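Local coordinates for SusD family protein (Bacteroides uniformis, PDB 7KV1), which probably binds beta-glucan at the cell surface of a gut bacterium, as a SusD-family glycan-binding protein, at residues Asp355-Ile361 with His375-Lys380; Thr343-Phe347 with Arg459-Val463; Leu196-Ile200 with Gln230-Tyr234. All coordinates share one frame. Residue numbers count along the deposited sequence, not the author numbering.

Interaction 1 (Asp355-Ile361 with His375-Lys380); sequences DATCWVI and HIWLQK
Asp355-Thr357 is the last turn of a helix. Cys358 (phi/psi -111/112) leaves helical geometry, and strand 358-360 follows. Strand 376-378 lies beside it, antiparallel at 145°, with axes 4.5 Å apart. Thr357 O accepts from Gln379 N (2.9 Å). Thr357 OG1, bonded to Arg353 O, also takes a water (2.8 Å) that Lys380 NZ donates to (2.8 Å); Lys380 NZ also bonds Val463 O and forms a salt bridge with Glu465. Cys358 faces Leu378 in a non-hydrogen-bonded pair, and their side chains diverge. Trp359 and Trp377 form the hydrogen-bonded pair: Trp359 N to Trp377 O 2.7 Å, Trp377 N to Trp359 O 2.9 Å. Trp359 is t and Trp377 m; both indoles lie on one face, oblique, planes at 54°. Val360 pairs with Ile376 on the other face, CG2 to CG2 4.4 Å. Ile361 N reaches His375 O (2.8 Å), and Ile361 CD1 meets Trp377 CD1 (3.6 Å). This is a two-stranded antiparallel ribbon in the SusD-family region, its strands joined by a 15-residue loop.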
loop_
_atom_site.group_PDB
_atom_site.type_symbol
_atom_site.label_atom_id
_atom_site.label_comp_id
_atom_site.label_asym_id
_atom_site.label_seq_id
_atom_site.Cartn_x
_atom_site.Cartn_y
_atom_site.Cartn_z
ATOM N N ASP A 355 5.972 16.721 -11.776
ATOM C CA ASP A 355 6.929 17.407 -10.865
ATOM C C ASP A 355 6.644 17.022 -9.397
ATOM O O ASP A 355 7.597 16.970 -8.623
ATOM C CB ASP A 355 6.966 18.907 -11.146
ATOM C CG ASP A 355 7.582 19.274 -12.497
ATOM O OD1 ASP A 355 8.181 18.378 -13.210
ATOM O OD2 ASP A 355 7.431 20.440 -12.847
ATOM N N ALA A 356 5.423 16.653 -9.016
ATOM C CA ALA A 356 5.127 16.214 -7.624
ATOM C C ALA A 356 5.591 14.770 -7.401
ATOM O O ALA A 356 5.629 14.333 -6.228
ATOM C CB ALA A 356 3.658 16.295 -7.312
ATOM N N THR A 357 5.887 14.046 -8.466
ATOM C CA THR A 357 6.211 12.587 -8.390
ATOM C C THR A 357 7.726 12.409 -8.475
ATOM O O THR A 357 8.285 11.566 -7.754
ATOM C CB THR A 357 5.442 11.820 -9.475
ATOM O OG1 THR A 357 4.045 11.928 -9.192
ATOM C CG2 THR A 357 5.846 10.370 -9.533
ATOM N N CYS A 358 8.354 13.163 -9.367
ATOM C CA CYS A 358 9.728 12.935 -9.843
ATOM C C CYS A 358 10.612 14.059 -9.325
ATOM O O CYS A 358 10.421 15.208 -9.751
ATOM C CB CYS A 358 9.776 12.864 -11.365
ATOM S SG CYS A 358 8.609 11.681 -12.087
ATOM N N TRP A 359 11.532 13.746 -8.422
ATOM C CA TRP A 359 12.600 14.682 -7.990
ATOM C C TRP A 359 13.793 14.489 -8.914
ATOM O O TRP A 359 14.439 13.435 -8.824
ATOM C CB TRP A 359 12.943 14.433 -6.532
ATOM C CG TRP A 359 14.116 15.207 -6.031
ATOM C CD1 TRP A 359 14.644 16.366 -6.538
ATOM C CD2 TRP A 359 14.884 14.875 -4.865
ATOM N NE1 TRP A 359 15.685 16.783 -5.754
ATOM C CE2 TRP A 359 15.848 15.891 -4.715
ATOM C CE3 TRP A 359 14.839 13.826 -3.941
ATOM C CZ2 TRP A 359 16.799 15.837 -3.702
ATOM C CZ3 TRP A 359 15.752 13.798 -2.911
ATOM C CH2 TRP A 359 16.710 14.804 -2.792
ATOM N N VAL A 360 13.993 15.412 -9.853
ATOM C CA VAL A 360 15.044 15.295 -10.893
ATOM C C VAL A 360 16.235 16.103 -10.384
ATOM O O VAL A 360 16.062 17.308 -10.113
ATOM C CB VAL A 360 14.590 15.813 -12.267
ATOM C CG1 VAL A 360 15.741 15.794 -13.268
ATOM C CG2 VAL A 360 13.405 15.030 -12.814
ATOM N N ILE A 361 17.388 15.469 -10.261
ATOM C CA ILE A 361 18.646 16.165 -9.866
ATOM C C ILE A 361 19.446 16.453 -11.143
ATOM O O ILE A 361 19.667 15.533 -11.910
ATOM C CB ILE A 361 19.369 15.315 -8.814
ATOM C CG1 ILE A 361 18.439 15.144 -7.602
ATOM C CG2 ILE A 361 20.717 15.940 -8.466
ATOM C CD1 ILE A 361 19.005 14.400 -6.446
ATOM N N HIS A 375 19.605 9.714 -11.349
ATOM C CA HIS A 375 19.469 11.143 -10.940
ATOM C C HIS A 375 17.983 11.506 -10.848
ATOM O O HIS A 375 17.679 12.723 -10.836
ATOM C CB HIS A 375 20.228 12.087 -11.900
ATOM C CG HIS A 375 21.587 12.448 -11.400
ATOM N ND1 HIS A 375 22.486 11.482 -10.977
ATOM C CD2 HIS A 375 22.193 13.648 -11.195
ATOM C CE1 HIS A 375 23.591 12.071 -10.540
ATOM N NE2 HIS A 375 23.445 13.392 -10.667
ATOM N N ILE A 376 17.093 10.502 -10.764
ATOM C CA ILE A 376 15.644 10.744 -10.485
ATOM C C ILE A 376 15.267 9.935 -9.257
ATOM O O ILE A 376 15.682 8.769 -9.184
ATOM C CB ILE A 376 14.718 10.399 -11.662
ATOM C CG1 ILE A 376 15.252 10.911 -12.998
ATOM C CG2 ILE A 376 13.308 10.897 -11.386
ATOM C CD1 ILE A 376 14.465 10.423 -14.168
ATOM N N TRP A 377 14.477 10.553 -8.385
ATOM C CA TRP A 377 14.035 9.996 -7.100
ATOM C C TRP A 377 12.558 10.301 -6.916
ATOM O O TRP A 377 12.024 11.150 -7.668
ATOM C CB TRP A 377 14.882 10.574 -5.971
ATOM C CG TRP A 377 16.355 10.389 -6.173
ATOM C CD1 TRP A 377 17.241 11.268 -6.732
ATOM C CD2 TRP A 377 17.108 9.196 -5.889
ATOM N NE1 TRP A 377 18.492 10.701 -6.805
ATOM C CE2 TRP A 377 18.446 9.445 -6.262
ATOM C CE3 TRP A 377 16.782 7.946 -5.358
ATOM C CZ2 TRP A 377 19.448 8.480 -6.115
ATOM C CZ3 TRP A 377 17.778 7.005 -5.198
ATOM C CH2 TRP A 377 19.090 7.266 -5.575
ATOM N N LEU A 378 11.937 9.668 -5.924
ATOM C CA LEU A 378 10.504 9.905 -5.600
ATOM C C LEU A 378 10.394 11.217 -4.806
ATOM O O LEU A 378 10.909 11.297 -3.678
ATOM C CB LEU A 378 9.953 8.705 -4.822
ATOM C CG LEU A 378 8.500 8.790 -4.377
ATOM C CD1 LEU A 378 7.558 8.830 -5.563
ATOM C CD2 LEU A 378 8.154 7.615 -3.463
ATOM N N GLN A 379 9.708 12.198 -5.366
ATOM C CA GLN A 379 9.457 13.508 -4.714
ATOM C C GLN A 379 8.452 13.349 -3.563
ATOM O O GLN A 379 8.534 14.105 -2.606
ATOM C CB GLN A 379 9.012 14.492 -5.793
ATOM C CG GLN A 379 8.546 15.824 -5.231
ATOM C CD GLN A 379 9.693 16.695 -4.788
ATOM O OE1 GLN A 379 10.777 16.671 -5.372
ATOM N NE2 GLN A 379 9.438 17.486 -3.755
ATOM N N LYS A 380 7.498 12.426 -3.651
ATOM C CA LYS A 380 6.329 12.391 -2.736
ATOM C C LYS A 380 6.808 12.239 -1.290
ATOM O O LYS A 380 6.105 12.764 -0.377
ATOM C CB LYS A 380 5.385 11.251 -3.123
ATOM C CG LYS A 380 4.613 11.521 -4.409
ATOM C CD LYS A 380 3.640 10.408 -4.768
ATOM C CE LYS A 380 2.877 10.704 -6.043
ATOM N NZ LYS A 380 2.220 9.469 -6.536
HETATM O O HOH W 1 2.151 9.881 -9.350
#

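Interaction 2 (Thr343-Phe347 with Arg459-Val463); sequences TYQMF and RLEFV
Two helix ends pack here within the SusD-family fold. Thr343-Phe347 runs off the end of helix 341-345, and Arg459-Val463 off the end of helix 451-461. Phe347 has left the helix (phi/psi -81/141). On the other side, Phe462 is the first residue to leave helical geometry, and Val463 has non-helical, polyproline-like angles (-55/125). The backbones stay well apart: CA to CA is 7.2 Å for Phe347 and Leu460 and 8.3 Å for Thr343 and Val463. Side chains fill the gap.

Met346 is the main bump. Its CB points toward the other segment, and with chi1 p and the next two angles t the chain extends into the hollow between Arg459, Leu460 and Val463. Its CG touches Leu460 CD2 at 3.8 Å, and its CE seats on Val463 CG2 at 3.5 Å. Phe347, rotamer m, enters beside it. Its ring touches both Leu460 and Val463: CD1 is 4.0 Å from Leu460 CD2, and CZ is 4.1 Å from Val463 CG2. The ring edge meets the backbone, with CE1 3.4 Å from Leu460 O. Thr343 closes the Val463 end, its CG2 3.9 Å from Val463 CG1. Thr343 OG1 bonds to Asn81 O, outside the pair.

Val463 thus receives Thr343, Met346 and Phe347, and also touches Thr357 of helix 353-357. The contact is built from shape, without direct hydrogen bonds between the segments. Arg459 covers the remaining side with an all-t chain. One face of its guanidinium lies against the thioether, with Met346 SD 3.3 Å from Arg459 NE.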
loop_
_atom_site.group_PDB
_atom_site.type_symbol
_atom_site.label_atom_id
_atom_site.label_comp_id
_atom_site.label_asym_id
_atom_site.label_seq_id
_atom_site.Cartn_x
_atom_site.Cartn_y
_atom_site.Cartn_z
ATOM N N THR A 343 9.594 6.011 -16.145
ATOM C CA THR A 343 8.528 6.529 -15.245
ATOM C C THR A 343 8.409 8.057 -15.365
ATOM O O THR A 343 7.267 8.604 -15.309
ATOM C CB THR A 343 8.777 6.082 -13.805
ATOM O OG1 THR A 343 9.064 4.689 -13.875
ATOM C CG2 THR A 343 7.612 6.357 -12.887
ATOM N N TYR A 344 9.537 8.759 -15.429
ATOM C CA TYR A 344 9.509 10.218 -15.667
ATOM C C TYR A 344 8.871 10.452 -17.041
ATOM O O TYR A 344 7.953 11.291 -17.173
ATOM C CB TYR A 344 10.910 10.810 -15.516
ATOM C CG TYR A 344 10.980 12.265 -15.883
ATOM C CD1 TYR A 344 10.645 13.257 -14.976
ATOM C CD2 TYR A 344 11.336 12.642 -17.169
ATOM C CE1 TYR A 344 10.678 14.600 -15.331
ATOM C CE2 TYR A 344 11.389 13.977 -17.539
ATOM C CZ TYR A 344 11.051 14.953 -16.617
ATOM O OH TYR A 344 11.052 16.255 -17.005
ATOM N N GLN A 345 9.322 9.734 -18.061
ATOM C CA GLN A 345 8.925 10.023 -19.480
ATOM C C GLN A 345 7.462 9.651 -19.784
ATOM O O GLN A 345 6.925 10.172 -20.772
ATOM C CB GLN A 345 9.858 9.297 -20.454
ATOM C CG GLN A 345 11.283 9.800 -20.369
ATOM C CD GLN A 345 12.223 9.019 -21.255
ATOM O OE1 GLN A 345 12.035 7.836 -21.531
ATOM N NE2 GLN A 345 13.268 9.691 -21.686
ATOM N N MET A 346 6.765 8.874 -18.953
ATOM C CA MET A 346 5.359 8.479 -19.275
ATOM C C MET A 346 4.423 9.671 -19.044
ATOM O O MET A 346 3.313 9.654 -19.567
ATOM C CB MET A 346 4.898 7.275 -18.443
ATOM C CG MET A 346 4.588 7.606 -16.986
ATOM S SD MET A 346 4.386 6.057 -16.041
ATOM C CE MET A 346 4.063 6.723 -14.412
ATOM N N PHE A 347 4.828 10.685 -18.270
ATOM C CA PHE A 347 3.959 11.848 -18.004
ATOM C C PHE A 347 4.020 12.819 -19.183
ATOM O O PHE A 347 5.139 13.094 -19.707
ATOM C CB PHE A 347 4.354 12.529 -16.691
ATOM C CG PHE A 347 4.115 11.731 -15.427
ATOM C CD1 PHE A 347 2.896 11.773 -14.777
ATOM C CD2 PHE A 347 5.162 11.083 -14.799
ATOM C CE1 PHE A 347 2.703 11.104 -13.585
ATOM C CE2 PHE A 347 4.964 10.394 -13.615
ATOM C CZ PHE A 347 3.728 10.383 -13.023
ATOM N N ARG A 459 -1.676 4.118 -12.902
ATOM C CA ARG A 459 -0.202 4.124 -12.973
ATOM C C ARG A 459 0.297 5.570 -12.801
ATOM O O ARG A 459 1.256 5.806 -12.053
ATOM C CB ARG A 459 0.285 3.565 -14.312
ATOM C CG ARG A 459 1.803 3.506 -14.377
ATOM C CD ARG A 459 2.500 3.074 -15.648
ATOM N NE ARG A 459 3.892 2.869 -15.206
ATOM C CZ ARG A 459 4.930 2.642 -15.996
ATOM N NH1 ARG A 459 4.777 2.603 -17.309
ATOM N NH2 ARG A 459 6.137 2.510 -15.461
ATOM N N LEU A 460 -0.347 6.518 -13.469
ATOM C CA LEU A 460 0.069 7.936 -13.400
ATOM C C LEU A 460 -0.171 8.493 -11.985
ATOM O O LEU A 460 0.635 9.349 -11.500
ATOM C CB LEU A 460 -0.670 8.747 -14.465
ATOM C CG LEU A 460 -0.418 8.352 -15.920
ATOM C CD1 LEU A 460 -1.370 9.117 -16.844
ATOM C CD2 LEU A 460 1.015 8.646 -16.327
ATOM N N GLU A 461 -1.232 8.056 -11.326
ATOM C CA GLU A 461 -1.738 8.701 -10.098
ATOM C C GLU A 461 -0.933 8.240 -8.878
ATOM O O GLU A 461 -0.803 9.046 -7.953
ATOM C CB GLU A 461 -3.228 8.417 -9.950
ATOM C CG GLU A 461 -3.921 9.068 -8.756
ATOM C CD GLU A 461 -4.025 10.579 -8.809
ATOM O OE1 GLU A 461 -3.936 11.109 -9.917
ATOM O OE2 GLU A 461 -4.201 11.217 -7.720
ATOM N N PHE A 462 -0.421 7.010 -8.876
ATOM C CA PHE A 462 0.008 6.325 -7.631
ATOM C C PHE A 462 1.491 5.937 -7.647
ATOM O O PHE A 462 1.894 5.056 -6.872
ATOM C CB PHE A 462 -0.913 5.135 -7.374
ATOM C CG PHE A 462 -2.339 5.535 -7.113
ATOM C CD1 PHE A 462 -2.672 6.369 -6.054
ATOM C CD2 PHE A 462 -3.354 5.063 -7.918
ATOM C CE1 PHE A 462 -3.977 6.773 -5.860
ATOM C CE2 PHE A 462 -4.675 5.423 -7.691
ATOM C CZ PHE A 462 -4.978 6.288 -6.665
ATOM N N VAL A 463 2.310 6.582 -8.466
ATOM C CA VAL A 463 3.768 6.270 -8.493
ATOM C C VAL A 463 4.315 6.415 -7.069
ATOM O O VAL A 463 4.132 7.459 -6.475
ATOM C CB VAL A 463 4.560 7.109 -9.510
ATOM C CG1 VAL A 463 6.053 6.852 -9.396
ATOM C CG2 VAL A 463 4.073 6.875 -10.923
#

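Interaction 3 (Leu196-Ile200 with Gln230-Tyr234); sequences LEAVI and QAMAY
Ile200 and Ala233 form the apolar centre of this helix pair. Ala233 CB points toward the first helix, and Ile200 CG1 sits 3.8 Å from it. Ile200 (chi1 m, chi2 t) also places CG2 3.9 Å from Tyr234 CE1, near the ring edge. One turn earlier, Leu196 (chi1 t, chi2 p) widens the apolar patch. Its CD1 is 4.3 Å from Ala233 CB, and its CD2 is 4.0 Å from Ala233 O. Leu196 also packs on Leu150 of helix 138-162.

Both segments are regular helix. Ile200 N bonds to Leu196 O at 2.8 Å, and Tyr234 N to Gln230 O at 2.9 Å. The axes run nearly antiparallel, at 150°, and approach to 10.5 Å. The closest CA pair is Ile200 with Gln230, at 6.8 Å. Helices 185-201 and 230-244 make an antiparallel pair, consistent with the tetratricopeptide-type helical scaffold of SusD-like proteins. Tyr234 stacks on Tyr256 of the next helix, 250-262, and its hydroxyl bonds to Glu259.

The polar edge lies near the C-terminal end of the first helix. Gln230, chi1 t and chi2 p, sends its amide across. Gln230 NE2 donates to Ile200 O at 3.0 Å, with an angle of 164°. A water joins the same amide to the carbonyl of the preceding residue: it donates to Gln230 OE1 at 2.6 Å and to Val199 O at 2.9 Å. Val199 O also bonds to Ser202 OG. One glutamine amide therefore answers two backbone carbonyls, one directly and one through water, so the polar edge is directional, while the Ile200-Ala233 centre is held by apolar contact alone.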
loop_
_atom_site.group_PDB
_atom_site.type_symbol
_atom_site.label_atom_id
_atom_site.label_comp_id
_atom_site.label_asym_id
_atom_site.label_seq_id
_atom_site.Cartn_x
_atom_site.Cartn_y
_atom_site.Cartn_z
ATOM N N LEU A 196 -14.721 -9.112 6.840
ATOM C CA LEU A 196 -14.822 -7.662 6.542
ATOM C C LEU A 196 -16.298 -7.297 6.319
ATOM O O LEU A 196 -16.731 -6.257 6.795
ATOM C CB LEU A 196 -13.958 -7.343 5.324
ATOM C CG LEU A 196 -13.883 -5.868 4.948
ATOM C CD1 LEU A 196 -13.553 -5.004 6.145
ATOM C CD2 LEU A 196 -12.877 -5.675 3.810
ATOM N N GLU A 197 -17.047 -8.139 5.626
ATOM C CA GLU A 197 -18.505 -7.952 5.446
ATOM C C GLU A 197 -19.205 -7.856 6.813
ATOM O O GLU A 197 -19.993 -6.925 7.002
ATOM C CB GLU A 197 -19.028 -9.050 4.542
ATOM C CG GLU A 197 -18.692 -8.759 3.086
ATOM C CD GLU A 197 -19.173 -9.788 2.099
ATOM O OE1 GLU A 197 -19.406 -10.923 2.543
ATOM O OE2 GLU A 197 -19.279 -9.471 0.883
ATOM N N ALA A 198 -18.907 -8.742 7.754
ATOM C CA ALA A 198 -19.460 -8.657 9.132
ATOM C C ALA A 198 -19.077 -7.323 9.783
ATOM O O ALA A 198 -19.960 -6.664 10.402
ATOM C CB ALA A 198 -19.047 -9.846 9.965
ATOM N N VAL A 199 -17.838 -6.886 9.647
ATOM C CA VAL A 199 -17.420 -5.587 10.239
ATOM C C VAL A 199 -18.225 -4.449 9.590
ATOM O O VAL A 199 -18.785 -3.604 10.309
ATOM C CB VAL A 199 -15.901 -5.385 10.120
ATOM C CG1 VAL A 199 -15.484 -3.951 10.397
ATOM C CG2 VAL A 199 -15.162 -6.355 11.029
ATOM N N ILE A 200 -18.284 -4.410 8.270
ATOM C CA ILE A 200 -18.969 -3.315 7.523
ATOM C C ILE A 200 -20.482 -3.323 7.858
ATOM O O ILE A 200 -21.063 -2.229 8.154
ATOM C CB ILE A 200 -18.657 -3.460 6.015
ATOM C CG1 ILE A 200 -17.211 -3.044 5.743
ATOM C CG2 ILE A 200 -19.659 -2.686 5.159
ATOM C CD1 ILE A 200 -16.706 -3.386 4.354
ATOM N N GLN A 230 -15.020 3.421 8.668
ATOM C CA GLN A 230 -15.882 2.702 7.726
ATOM C C GLN A 230 -15.374 3.013 6.308
ATOM O O GLN A 230 -15.431 2.122 5.457
ATOM C CB GLN A 230 -17.323 3.097 7.995
ATOM C CG GLN A 230 -18.310 2.293 7.187
ATOM C CD GLN A 230 -18.636 0.979 7.825
ATOM O OE1 GLN A 230 -17.870 0.459 8.642
ATOM N NE2 GLN A 230 -19.777 0.434 7.423
ATOM N N ALA A 231 -14.956 4.247 6.035
ATOM C CA ALA A 231 -14.433 4.623 4.696
ATOM C C ALA A 231 -13.187 3.774 4.417
ATOM O O ALA A 231 -13.016 3.282 3.308
ATOM C CB ALA A 231 -14.120 6.094 4.619
ATOM N N MET A 232 -12.321 3.607 5.403
ATOM C CA MET A 232 -11.091 2.805 5.206
ATOM C C MET A 232 -11.499 1.361 4.903
ATOM O O MET A 232 -10.860 0.743 4.033
ATOM C CB MET A 232 -10.161 2.888 6.415
ATOM C CG MET A 232 -8.935 2.020 6.280
ATOM S SD MET A 232 -9.125 0.476 7.171
ATOM C CE MET A 232 -7.459 -0.183 7.084
ATOM N N ALA A 233 -12.532 0.859 5.590
ATOM C CA ALA A 233 -13.097 -0.498 5.430
ATOM C C ALA A 233 -13.587 -0.695 3.992
ATOM O O ALA A 233 -13.321 -1.770 3.379
ATOM C CB ALA A 233 -14.219 -0.728 6.430
ATOM N N TYR A 234 -14.341 0.274 3.481
ATOM C CA TYR A 234 -14.812 0.275 2.070
ATOM C C TYR A 234 -13.625 0.130 1.089
ATOM O O TYR A 234 -13.732 -0.581 0.099
ATOM C CB TYR A 234 -15.602 1.556 1.766
ATOM C CG TYR A 234 -16.927 1.701 2.470
ATOM C CD1 TYR A 234 -17.526 0.654 3.154
ATOM C CD2 TYR A 234 -17.639 2.881 2.362
ATOM C CE1 TYR A 234 -18.745 0.813 3.797
ATOM C CE2 TYR A 234 -18.875 3.043 2.970
ATOM C CZ TYR A 234 -19.435 2.002 3.688
ATOM O OH TYR A 234 -20.663 2.173 4.271
HETATM O O HOH W 2 -18.559 -0.753 10.862
#

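Interactions 1 and 2 touch, with centres 11 Å apart. Lys380 NZ lies 2.8 Å from Val463 O, a probable hydrogen bond. Thr357 CG2 packs on Val463 CB at 3.5 Å, and Cys358 CB on Tyr344 CD1 at 3.7 Å. Helices 341-345 and 353-357 are consecutive. Residues 355-380 fall between 347 and 459, so interaction 1 is nested in the loop that interaction 2 closes. Interaction 3 lies on the opposite side of the chain's centre, about 35 Å from interaction 1 and about 30 Å from interaction 2, centre to centre. Its Tyr234 side chain is about 12 Å from the bound cobalt hexammine and touches Leu260, a residue of that ligand's pocket.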